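Local coordinates for osmolarity sensor protein EnvZ (Escherichia coli, PDB 5XGA) that is a membrane histidine kinase that responds to osmolarity and signals to the regulator OmpR; its periplasmic domain here binds the detergent CHAPS, at residues 50-62 / 101-115. Numbering follows the deposited sequence.
Sequences ELGISLYSNEAAE and WLKTWLSPNIWVRVP. With CPS (3-[(3-cholamidopropyl)dimethylammonio]-1-propanesulfonate), chain B.
Lys103 NZ donates both to Asn58 OD1, at 2.6 Å, and to Pro108 O, at 2.8 Å, tying the start of helix 58-64 to the turn that precedes strand 110-115. The lysine chain bends at its third torsion (chi3 -87°), and CE rides over a face of the Trp111 ring, offset toward the rim. Strand 54-57, an outermost strand of the sheet in this chain, runs antiparallel to strand 110-115; Ser54 pairs with Arg113 and Tyr56 with Trp111 through backbone hydrogen bonds in both directions. On the sheet face of Tyr56, Trp101 brings its CZ3-CH2 edge over the phenol ring in a T-shaped stack, planes at 71°, CH2 above the centre, while Arg113 CD lies 3.7 Å from Tyr56 CE1. With Tyr56 cut back to an alanine, the Trp101 edge and Arg113 methylenes would probably face a gap. Water 1 joins Gly52 O, Ser54 OG, Arg113 O and Arg113 NH1. On the opposite face, Leu55 CD2 packs 3.9 Å from Val112 CG2, and both side chains touch the CHAPS steroid, whose hydroxyls O2 and O3 hydrogen-bond Thr104 OG1 and Ser107 OG. One face thus carries an aromatic cluster; the other, with the adjoining turn, offers apolar contacts and two hydroxyls, consistent with the bound steroid.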
loop_
_atom_site.group_PDB
_atom_site.type_symbol
_atom_site.label_atom_id
_atom_site.label_comp_id
_atom_site.label_asym_id
_atom_site.label_seq_id
_atom_site.Cartn_x
_atom_site.Cartn_y
_atom_site.Cartn_z
ATOM N N GLU A 50 -7.824 -3.323 -8.316
ATOM C CA GLU A 50 -8.355 -1.981 -8.104
ATOM C C GLU A 50 -7.283 -1.016 -7.579
ATOM O O GLU A 50 -7.299 0.170 -7.902
ATOM C CB GLU A 50 -9.544 -2.030 -7.138
ATOM C CG GLU A 50 -10.259 -0.700 -6.957
ATOM C CD GLU A 50 -10.877 -0.174 -8.248
ATOM O OE1 GLU A 50 -11.283 -0.996 -9.101
ATOM O OE2 GLU A 50 -10.951 1.065 -8.410
ATOM N N LEU A 51 -6.342 -1.512 -6.778
ATOM C CA LEU A 51 -5.293 -0.619 -6.302
ATOM C C LEU A 51 -4.328 -0.237 -7.414
ATOM O O LEU A 51 -3.620 0.759 -7.301
ATOM C CB LEU A 51 -4.516 -1.244 -5.156
ATOM C CG LEU A 51 -5.201 -1.245 -3.800
ATOM C CD1 LEU A 51 -4.358 -2.072 -2.834
ATOM C CD2 LEU A 51 -5.352 0.163 -3.293
ATOM N N GLY A 52 -4.274 -1.039 -8.472
ATOM C CA GLY A 52 -3.300 -0.792 -9.531
ATOM C C GLY A 52 -1.863 -1.000 -9.063
ATOM O O GLY A 52 -0.941 -0.281 -9.461
ATOM N N ILE A 53 -1.663 -1.995 -8.211
ATOM C CA ILE A 53 -0.335 -2.313 -7.720
ATOM C C ILE A 53 0.559 -2.801 -8.852
ATOM O O ILE A 53 0.161 -3.675 -9.626
ATOM C CB ILE A 53 -0.393 -3.390 -6.624
ATOM C CG1 ILE A 53 -0.889 -2.786 -5.308
ATOM C CG2 ILE A 53 0.977 -4.093 -6.459
ATOM C CD1 ILE A 53 -1.333 -3.823 -4.287
ATOM N N SER A 54 1.754 -2.224 -8.944
ATOM C CA SER A 54 2.833 -2.804 -9.736
ATOM C C SER A 54 3.915 -3.264 -8.784
ATOM O O SER A 54 4.155 -2.608 -7.766
ATOM C CB SER A 54 3.415 -1.790 -10.733
ATOM O OG SER A 54 2.446 -1.416 -11.698
ATOM N N LEU A 55 4.567 -4.378 -9.115
ATOM C CA LEU A 55 5.685 -4.902 -8.325
ATOM C C LEU A 55 7.005 -4.662 -9.040
ATOM O O LEU A 55 7.151 -5.015 -10.210
ATOM C CB LEU A 55 5.520 -6.397 -8.063
ATOM C CG LEU A 55 4.218 -6.834 -7.404
ATOM C CD1 LEU A 55 4.255 -8.342 -7.137
ATOM C CD2 LEU A 55 4.000 -6.064 -6.104
ATOM N N TYR A 56 7.961 -4.078 -8.323
ATOM C CA TYR A 56 9.266 -3.711 -8.876
ATOM C C TYR A 56 10.419 -4.383 -8.149
ATOM O O TYR A 56 10.412 -4.473 -6.927
ATOM C CB TYR A 56 9.475 -2.205 -8.794
ATOM C CG TYR A 56 8.751 -1.395 -9.836
ATOM C CD1 TYR A 56 7.366 -1.276 -9.817
ATOM C CD2 TYR A 56 9.457 -0.720 -10.816
ATOM C CE1 TYR A 56 6.704 -0.514 -10.766
ATOM C CE2 TYR A 56 8.802 0.041 -11.777
ATOM C CZ TYR A 56 7.428 0.139 -11.746
ATOM O OH TYR A 56 6.781 0.909 -12.701
ATOM N N SER A 57 11.423 -4.829 -8.899
ATOM C CA SER A 57 12.705 -5.184 -8.293
ATOM C C SER A 57 13.358 -3.915 -7.775
ATOM O O SER A 57 13.000 -2.819 -8.196
ATOM C CB SER A 57 13.626 -5.873 -9.304
ATOM O OG SER A 57 13.993 -4.971 -10.327
ATOM N N ASN A 58 14.325 -4.058 -6.873
ATOM C CA ASN A 58 15.068 -2.908 -6.356
ATOM C C ASN A 58 15.679 -2.068 -7.472
ATOM O O ASN A 58 15.605 -0.832 -7.456
ATOM C CB ASN A 58 16.165 -3.372 -5.386
ATOM C CG ASN A 58 15.597 -4.058 -4.162
ATOM O OD1 ASN A 58 14.503 -3.721 -3.714
ATOM N ND2 ASN A 58 16.326 -5.030 -3.621
ATOM N N GLU A 59 16.275 -2.748 -8.444
ATOM C CA GLU A 59 16.954 -2.073 -9.548
ATOM C C GLU A 59 15.952 -1.285 -10.395
ATOM O O GLU A 59 16.139 -0.088 -10.638
ATOM C CB GLU A 59 17.705 -3.091 -10.415
ATOM C CG GLU A 59 18.377 -2.498 -11.653
ATOM C CD GLU A 59 18.947 -3.561 -12.584
ATOM O OE1 GLU A 59 19.421 -4.601 -12.078
ATOM O OE2 GLU A 59 18.915 -3.360 -13.820
ATOM N N ALA A 60 14.884 -1.958 -10.819
ATOM C CA ALA A 60 13.846 -1.345 -11.647
ATOM C C ALA A 60 13.189 -0.178 -10.940
ATOM O O ALA A 60 12.955 0.872 -11.541
ATOM C CB ALA A 60 12.811 -2.373 -12.029
ATOM N N ALA A 61 12.888 -0.361 -9.658
ATOM C CA ALA A 61 12.264 0.694 -8.864
ATOM C C ALA A 61 13.103 1.959 -8.850
ATOM O O ALA A 61 12.585 3.068 -9.013
ATOM C CB ALA A 61 12.040 0.227 -7.447
ATOM N N GLU A 62 14.400 1.785 -8.630
ATOM C CA GLU A 62 15.300 2.923 -8.512
ATOM C C GLU A 62 15.310 3.747 -9.797
ATOM O O GLU A 62 15.728 4.901 -9.801
ATOM C CB GLU A 62 16.713 2.452 -8.145
ATOM C CG GLU A 62 16.817 1.921 -6.710
ATOM C CD GLU A 62 18.225 1.484 -6.332
ATOM O OE1 GLU A 62 18.956 0.988 -7.216
ATOM O OE2 GLU A 62 18.606 1.638 -5.150
ATOM N N TRP A 101 5.309 4.398 -2.751
ATOM C CA TRP A 101 6.230 3.281 -2.874
ATOM C C TRP A 101 6.311 2.612 -1.505
ATOM O O TRP A 101 6.566 3.282 -0.512
ATOM C CB TRP A 101 7.612 3.754 -3.337
ATOM C CG TRP A 101 7.634 4.218 -4.764
ATOM C CD1 TRP A 101 7.366 5.476 -5.230
ATOM C CD2 TRP A 101 7.947 3.422 -5.911
ATOM N NE1 TRP A 101 7.481 5.507 -6.601
ATOM C CE2 TRP A 101 7.844 4.256 -7.040
ATOM C CE3 TRP A 101 8.305 2.079 -6.090
ATOM C CZ2 TRP A 101 8.087 3.792 -8.333
ATOM C CZ3 TRP A 101 8.547 1.618 -7.370
ATOM C CH2 TRP A 101 8.435 2.471 -8.478
ATOM N N LEU A 102 6.079 1.303 -1.474
ATOM C CA LEU A 102 5.911 0.552 -0.238
ATOM C C LEU A 102 6.808 -0.679 -0.255
ATOM O O LEU A 102 6.844 -1.409 -1.246
ATOM C CB LEU A 102 4.437 0.136 -0.067
ATOM C CG LEU A 102 4.105 -0.893 1.006
ATOM C CD1 LEU A 102 4.261 -0.295 2.401
ATOM C CD2 LEU A 102 2.712 -1.452 0.821
ATOM N N LYS A 103 7.545 -0.890 0.835
ATOM C CA LYS A 103 8.296 -2.117 1.031
ATOM C C LYS A 103 7.995 -2.645 2.434
ATOM O O LYS A 103 7.885 -1.862 3.379
ATOM C CB LYS A 103 9.805 -1.877 0.838
ATOM C CG LYS A 103 10.643 -3.141 1.012
ATOM C CD LYS A 103 12.093 -2.949 0.590
ATOM C CE LYS A 103 12.281 -3.214 -0.910
ATOM N NZ LYS A 103 13.734 -3.257 -1.263
ATOM N N THR A 104 7.826 -3.959 2.566
ATOM C CA THR A 104 7.533 -4.549 3.878
ATOM C C THR A 104 8.483 -5.664 4.222
ATOM O O THR A 104 9.198 -6.174 3.360
ATOM C CB THR A 104 6.111 -5.143 3.982
ATOM O OG1 THR A 104 6.100 -6.463 3.413
ATOM C CG2 THR A 104 5.061 -4.236 3.310
ATOM N N TRP A 105 8.447 -6.065 5.488
ATOM C CA TRP A 105 9.370 -7.073 5.992
ATOM C C TRP A 105 9.106 -8.418 5.330
ATOM O O TRP A 105 9.990 -9.276 5.292
ATOM C CB TRP A 105 9.252 -7.197 7.514
ATOM C CG TRP A 105 8.030 -7.963 7.970
ATOM C CD1 TRP A 105 8.005 -9.233 8.475
ATOM C CD2 TRP A 105 6.668 -7.513 7.957
ATOM N NE1 TRP A 105 6.714 -9.598 8.782
ATOM C CE2 TRP A 105 5.873 -8.561 8.472
ATOM C CE3 TRP A 105 6.042 -6.327 7.557
ATOM C CZ2 TRP A 105 4.484 -8.462 8.598
ATOM C CZ3 TRP A 105 4.662 -6.226 7.685
ATOM C CH2 TRP A 105 3.898 -7.289 8.202
ATOM N N LEU A 106 7.889 -8.580 4.805
ATOM C CA LEU A 106 7.440 -9.816 4.157
ATOM C C LEU A 106 8.125 -10.084 2.818
ATOM O O LEU A 106 8.327 -11.236 2.437
ATOM C CB LEU A 106 5.920 -9.781 3.938
ATOM C CG LEU A 106 4.962 -9.772 5.130
ATOM C CD1 LEU A 106 3.564 -9.379 4.670
ATOM C CD2 LEU A 106 4.928 -11.125 5.832
ATOM N N SER A 107 8.467 -9.025 2.094
ATOM C CA SER A 107 9.116 -9.172 0.792
ATOM C C SER A 107 10.169 -8.108 0.607
ATOM O O SER A 107 9.965 -7.152 -0.138
ATOM C CB SER A 107 8.094 -9.086 -0.343
ATOM O OG SER A 107 7.083 -10.057 -0.189
ATOM N N PRO A 108 11.304 -8.273 1.289
ATOM C CA PRO A 108 12.351 -7.252 1.381
ATOM C C PRO A 108 12.989 -6.879 0.049
ATOM O O PRO A 108 13.621 -5.824 -0.035
ATOM C CB PRO A 108 13.389 -7.904 2.309
ATOM C CG PRO A 108 13.097 -9.351 2.271
ATOM C CD PRO A 108 11.628 -9.473 2.078
ATOM N N ASN A 109 12.829 -7.718 -0.971
ATOM C CA ASN A 109 13.426 -7.423 -2.276
ATOM C C ASN A 109 12.417 -6.970 -3.341
ATOM O O ASN A 109 12.754 -6.911 -4.521
ATOM C CB ASN A 109 14.193 -8.641 -2.793
ATOM C CG ASN A 109 15.386 -8.992 -1.923
ATOM O OD1 ASN A 109 16.205 -8.131 -1.581
ATOM N ND2 ASN A 109 15.483 -10.260 -1.547
ATOM N N ILE A 110 11.194 -6.651 -2.913
ATOM C CA ILE A 110 10.144 -6.142 -3.808
ATOM C C ILE A 110 9.670 -4.755 -3.367
ATOM O O ILE A 110 9.362 -4.541 -2.189
ATOM C CB ILE A 110 8.908 -7.092 -3.852
ATOM C CG1 ILE A 110 9.285 -8.457 -4.421
ATOM C CG2 ILE A 110 7.762 -6.472 -4.652
ATOM C CD1 ILE A 110 9.914 -8.383 -5.803
ATOM N N TRP A 111 9.608 -3.815 -4.306
ATOM C CA TRP A 111 8.915 -2.562 -4.064
ATOM C C TRP A 111 7.497 -2.617 -4.633
ATOM O O TRP A 111 7.285 -3.053 -5.767
ATOM C CB TRP A 111 9.673 -1.388 -4.682
ATOM C CG TRP A 111 10.813 -0.904 -3.839
ATOM C CD1 TRP A 111 12.130 -1.235 -3.972
ATOM C CD2 TRP A 111 10.737 -0.002 -2.728
ATOM N NE1 TRP A 111 12.881 -0.587 -3.020
ATOM C CE2 TRP A 111 12.047 0.178 -2.242
ATOM C CE3 TRP A 111 9.686 0.676 -2.097
ATOM C CZ2 TRP A 111 12.335 0.993 -1.150
ATOM C CZ3 TRP A 111 9.976 1.496 -1.020
ATOM C CH2 TRP A 111 11.288 1.637 -0.550
ATOM N N VAL A 112 6.535 -2.164 -3.844
ATOM C CA VAL A 112 5.143 -2.082 -4.282
ATOM C C VAL A 112 4.848 -0.653 -4.722
ATOM O O VAL A 112 5.003 0.282 -3.932
ATOM C CB VAL A 112 4.176 -2.510 -3.150
ATOM C CG1 VAL A 112 2.746 -2.198 -3.504
ATOM C CG2 VAL A 112 4.347 -4.002 -2.838
ATOM N N ARG A 113 4.450 -0.483 -5.983
ATOM C CA ARG A 113 4.144 0.845 -6.504
ATOM C C ARG A 113 2.648 1.030 -6.644
ATOM O O ARG A 113 1.992 0.266 -7.347
ATOM C CB ARG A 113 4.807 1.080 -7.860
ATOM C CG ARG A 113 4.530 2.484 -8.410
ATOM C CD ARG A 113 4.870 2.569 -9.888
ATOM N NE ARG A 113 4.673 3.926 -10.397
ATOM C CZ ARG A 113 3.554 4.357 -10.974
ATOM N NH1 ARG A 113 2.520 3.543 -11.134
ATOM N NH2 ARG A 113 3.473 5.613 -11.405
ATOM N N VAL A 114 2.115 2.050 -5.976
ATOM C CA VAL A 114 0.677 2.316 -5.994
ATOM C C VAL A 114 0.409 3.803 -6.194
ATOM O O VAL A 114 0.667 4.609 -5.303
ATOM C CB VAL A 114 -0.009 1.855 -4.681
ATOM C CG1 VAL A 114 -1.519 1.863 -4.831
ATOM C CG2 VAL A 114 0.443 0.464 -4.310
ATOM N N PRO A 115 -0.098 4.171 -7.374
ATOM C CA PRO A 115 -0.521 5.551 -7.641
ATOM C C PRO A 115 -1.754 5.929 -6.840
ATOM O O PRO A 115 -2.683 5.120 -6.715
ATOM C CB PRO A 115 -0.841 5.538 -9.141
ATOM C CG PRO A 115 -1.277 4.140 -9.396
ATOM C CD PRO A 115 -0.361 3.287 -8.521
HETATM C C1 CPS B . 2.093 -7.179 -0.062
HETATM C C2 CPS B . 2.284 -8.106 -1.240
HETATM C C3 CPS B . 1.195 -10.004 0.065
HETATM C C4 CPS B . 1.252 -11.459 0.468
HETATM C C5 CPS B . 1.410 -12.350 -0.719
HETATM C C6 CPS B . 2.618 -11.888 -1.488
HETATM C C7 CPS B . 2.874 -12.929 -2.535
HETATM C C8 CPS B . 2.498 -14.193 -1.795
HETATM C C9 CPS B . 1.855 -13.777 -0.471
HETATM C C10 CPS B . 0.103 -12.294 -1.500
HETATM C C11 CPS B . 1.039 -7.996 -2.088
HETATM C C12 CPS B . 3.338 -7.074 0.797
HETATM C C13 CPS B . 4.485 -6.559 -0.034
HETATM C C14 CPS B . 4.755 -7.559 -1.146
HETATM C C15 CPS B . 3.535 -7.699 -2.023
HETATM C C16 CPS B . 3.836 -8.623 -3.191
HETATM C C17 CPS B . 3.799 -10.101 -2.809
HETATM C C18 CPS B . 2.539 -10.460 -1.995
HETATM C C19 CPS B . 2.373 -9.560 -0.792
HETATM C C20 CPS B . 0.820 -14.816 0.013
HETATM C C21 CPS B . -0.052 -14.387 1.197
HETATM C C22 CPS B . 1.472 -16.165 0.299
HETATM C C23 CPS B . 0.547 -17.353 0.497
HETATM C C24 CPS B . 1.254 -18.636 0.078
HETATM C C25 CPS B . 1.414 -20.493 -1.535
HETATM C C26 CPS B . 0.820 -20.993 -2.866
HETATM C C27 CPS B . 1.507 -22.235 -3.462
HETATM C C28 CPS B . -0.461 -23.450 -4.044
HETATM C C29 CPS B . 0.377 -21.810 -5.544
HETATM C C30 CPS B . 1.665 -23.787 -5.278
HETATM N N1 CPS B . 0.816 -19.250 -1.024
HETATM N N2 CPS B . 0.763 -22.846 -4.582
HETATM O O1 CPS B . 2.181 -19.109 0.723
HETATM O O2 CPS B . 5.607 -6.326 0.817
HETATM O O3 CPS B . 5.016 -10.472 -2.161
HETATM O O4 CPS B . 2.377 -11.628 1.291
HETATM O O HOH W 1 1.832 0.935 -10.106
HETATM O O HOH W 2 15.030 -6.735 -6.020
#